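Local coordinates for protein leucyl-tRNA synthetase (Giardia intestinalis, PDB 3PZ6) that probably charges tRNA(Leu) with leucine using ATP, and is represented here by its CP1 editing domain, which probably hydrolyses mischarged tRNA, at residues G94-W99 and V184-S189. The protein carries 2 engineered substitutions. Numbering follows the deposited sequence.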
ATOM      1  N   GLY A  94      -0.352  -9.884  -2.684  1.00 25.92           N
ATOM      2  CA  GLY A  94      -1.815  -9.836  -2.758  1.00 20.15           C
ATOM      3  C   GLY A  94      -2.435  -8.453  -2.647  1.00 24.54           C
ATOM      4  O   GLY A  94      -3.661  -8.325  -2.551  1.00 28.06           O
ATOM      5  N   GLN A  95      -1.597  -7.420  -2.663  1.00 23.24           N
ATOM      6  CA  GLN A  95      -2.049  -6.025  -2.584  1.00 21.08           C
ATOM      7  C   GLN A  95      -2.980  -5.599  -3.714  1.00 22.95           C
ATOM      8  O   GLN A  95      -2.641  -5.720  -4.896  1.00 23.46           O
ATOM      9  CB  GLN A  95      -0.854  -5.085  -2.580  1.00 23.19           C
ATOM     10  CG  GLN A  95      -0.045  -5.102  -1.315  1.00 26.52           C
ATOM     11  CD  GLN A  95       1.231  -4.358  -1.496  1.00 30.97           C
ATOM     12  OE1 GLN A  95       2.167  -4.847  -2.133  1.00 35.54           O
ATOM     13  NE2 GLN A  95       1.279  -3.146  -0.969  1.00 31.49           N
ATOM     14  N   THR A  96      -4.143  -5.081  -3.335  1.00 21.60           N
ATOM     15  CA  THR A  96      -5.122  -4.565  -4.286  1.00 21.59           C
ATOM     16  C   THR A  96      -5.173  -3.035  -4.280  1.00 19.19           C
ATOM     17  O   THR A  96      -5.674  -2.415  -5.220  1.00 17.60           O
ATOM     18  CB  THR A  96      -6.520  -5.061  -3.935  1.00 20.39           C
ATOM     19  OG1 THR A  96      -6.817  -4.654  -2.602  1.00 19.71           O
ATOM     20  CG2 THR A  96      -6.600  -6.568  -4.037  1.00 21.92           C
ATOM     21  N   ASN A  97      -4.665  -2.452  -3.198  1.00 18.31           N
ATOM     22  CA  ASN A  97      -4.717  -1.018  -2.950  1.00 18.20           C
ATOM     23  C   ASN A  97      -3.920  -0.712  -1.688  1.00 22.58           C
ATOM     24  O   ASN A  97      -3.281  -1.603  -1.121  1.00 27.91           O
ATOM     25  CB  ASN A  97      -6.171  -0.541  -2.791  1.00 17.00           C
ATOM     26  CG  ASN A  97      -6.874  -1.140  -1.558  1.00 20.24           C
ATOM     27  OD1 ASN A  97      -7.069  -0.459  -0.549  1.00 20.70           O
ATOM     28  ND2 ASN A  97      -7.251  -2.412  -1.643  1.00 17.31           N
ATOM     29  N   CYS A  98      -3.948   0.543  -1.250  1.00 20.94           N
ATOM     30  CA  CYS A  98      -3.441   0.898   0.070  1.00 24.24           C
ATOM     31  C   CYS A  98      -4.356   1.939   0.721  1.00 21.85           C
ATOM     32  O   CYS A  98      -5.315   2.391   0.100  1.00 20.39           O
ATOM     33  CB  CYS A  98      -1.985   1.366   0.003  1.00 20.27           C
ATOM     34  SG  CYS A  98      -1.718   2.876  -0.939  1.00 31.91           S
ATOM     35  N   TRP A  99      -4.064   2.287   1.975  1.00 21.16           N
ATOM     36  CA  TRP A  99      -4.952   3.112   2.787  1.00 19.91           C
ATOM     37  C   TRP A  99      -4.218   4.315   3.358  1.00 22.27           C
ATOM     38  O   TRP A  99      -3.083   4.192   3.808  1.00 25.84           O
ATOM     39  CB  TRP A  99      -5.516   2.318   3.960  1.00 18.59           C
ATOM     40  CG  TRP A  99      -6.224   1.044   3.638  1.00 21.39           C
ATOM     41  CD1 TRP A  99      -5.834  -0.211   3.995  1.00 21.21           C
ATOM     42  CD2 TRP A  99      -7.468   0.889   2.934  1.00 23.06           C
ATOM     43  NE1 TRP A  99      -6.741  -1.139   3.555  1.00 20.62           N
ATOM     44  CE2 TRP A  99      -7.756  -0.497   2.900  1.00 21.85           C
ATOM     45  CE3 TRP A  99      -8.361   1.784   2.323  1.00 21.67           C
ATOM     46  CZ2 TRP A  99      -8.898  -1.016   2.274  1.00 19.85           C
ATOM     47  CZ3 TRP A  99      -9.496   1.274   1.710  1.00 23.79           C
ATOM     48  CH2 TRP A  99      -9.753  -0.123   1.688  1.00 24.08           C
ATOM     49  N   VAL A 184      -1.273   2.167   5.322  1.00 29.08           N
ATOM     50  CA  VAL A 184      -1.416   0.733   5.554  1.00 26.29           C
ATOM     51  C   VAL A 184      -1.562   0.007   4.211  1.00 28.17           C
ATOM     52  O   VAL A 184      -2.120   0.559   3.257  1.00 27.86           O
ATOM     53  CB  VAL A 184      -2.625   0.437   6.482  1.00 22.72           C
ATOM     54  CG1 VAL A 184      -2.728  -1.034   6.790  1.00 29.35           C
ATOM     55  CG2 VAL A 184      -2.501   1.205   7.789  1.00 30.32           C
ATOM     56  N   THR A 185      -1.040  -1.215   4.134  1.00 25.29           N
ATOM     57  CA  THR A 185      -1.200  -2.046   2.946  1.00 24.70           C
ATOM     58  C   THR A 185      -2.604  -2.619   2.935  1.00 27.06           C
ATOM     59  O   THR A 185      -3.278  -2.645   3.972  1.00 19.73           O
ATOM     60  CB  THR A 185      -0.199  -3.220   2.920  1.00 26.29           C
ATOM     61  OG1 THR A 185      -0.465  -4.106   4.018  1.00 28.54           O
ATOM     62  CG2 THR A 185       1.232  -2.718   3.004  1.00 25.06           C
ATOM     63  N   SER A 186      -3.055  -3.064   1.763  1.00 25.06           N
ATOM     64  CA  SER A 186      -4.354  -3.703   1.657  1.00 21.61           C
ATOM     65  C   SER A 186      -4.261  -5.037   0.955  1.00 22.90           C
ATOM     66  O   SER A 186      -3.914  -5.100  -0.226  1.00 25.21           O
ATOM     67  CB  SER A 186      -5.368  -2.807   0.955  1.00 22.27           C
ATOM     68  OG  SER A 186      -6.647  -3.433   0.904  1.00 20.99           O
ATOM     69  N   VAL A 187      -4.570  -6.100   1.699  1.00 21.36           N
ATOM     70  CA  VAL A 187      -4.578  -7.455   1.169  1.00 21.88           C
ATOM     71  C   VAL A 187      -5.915  -8.116   1.530  1.00 23.41           C
ATOM     72  O   VAL A 187      -5.994  -8.879   2.488  1.00 25.18           O
ATOM     73  CB  VAL A 187      -3.377  -8.271   1.704  1.00 21.29           C
ATOM     74  CG1 VAL A 187      -3.272  -9.621   0.989  1.00 23.93           C
ATOM     75  CG2 VAL A 187      -2.083  -7.486   1.542  1.00 17.38           C
ATOM     76  N   PRO A 188      -6.980  -7.808   0.761  1.00 28.31           N
ATOM     77  CA  PRO A 188      -8.347  -8.232   1.071  1.00 23.95           C
ATOM     78  C   PRO A 188      -8.538  -9.738   1.154  1.00 23.86           C
ATOM     79  O   PRO A 188      -9.436 -10.193   1.850  1.00 26.20           O
ATOM     80  CB  PRO A 188      -9.163  -7.683  -0.098  1.00 22.08           C
ATOM     81  CG  PRO A 188      -8.370  -6.592  -0.637  1.00 23.39           C
ATOM     82  CD  PRO A 188      -6.942  -6.957  -0.438  1.00 24.92           C
ATOM     83  N   SER A 189      -7.715 -10.508   0.454  1.00 23.08           N
ATOM     84  CA  SER A 189      -7.849 -11.966   0.485  1.00 21.81           C
ATOM     85  C   SER A 189      -7.495 -12.548   1.847  1.00 24.35           C
ATOM     86  O   SER A 189      -7.974 -13.621   2.209  1.00 27.37           O
ATOM     87  CB  SER A 189      -6.991 -12.617  -0.593  1.00 19.78           C
ATOM     88  OG  SER A 189      -5.616 -12.336  -0.402  1.00 17.26           O
TER
HETATM   89  O   HOH W   1      -5.495 -10.009  -2.149  1.00 19.81           O
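The indole of Trp99 meets Ser186 obliquely, with NE1 3.4 Å from Ser186 CB, and Thr185 O approaches CD1 obliquely too, while Asn97 OD1, from the same strand, sits 3.3 Å over one face, displaced to its margin. Val184 adds apolar contact, its CB lying near Trp99 CD1. The indole N-H is bonded to Asp194 on helix 192-202, whose other carboxylate oxygen takes the backbone N-H of Val187, so one acid ties both segments to that helix. Ser186 OG, anti to its backbone N (chi1 -178°), points at the Asn97 amide and accepts a weak, bent bond from ND2 at 2.8 Å. Further along, Thr96 and Pro188 meet tip to tip, Thr96 OG1 lying 3.2 Å from Pro188 CD with the methyl CG2 beside it, 3.6 Å from CD. The backbones are joined at Trp99 by a reciprocal pair, Trp99 N to Val184 O at 2.9 Å and Val184 N to Trp99 O at 3.1 Å. Thr96 N reaches Ser186 O at 3.1 Å, where Gln95 CA also makes a C-H...O contact. Cys98 and Thr185 form the non-hydrogen-bonded antiparallel pair between. With strand 167-171 pairing in parallel to 97-100, this is a buried antiparallel strand pair in the mixed sheet of the CP1 editing domain of a class I synthetase.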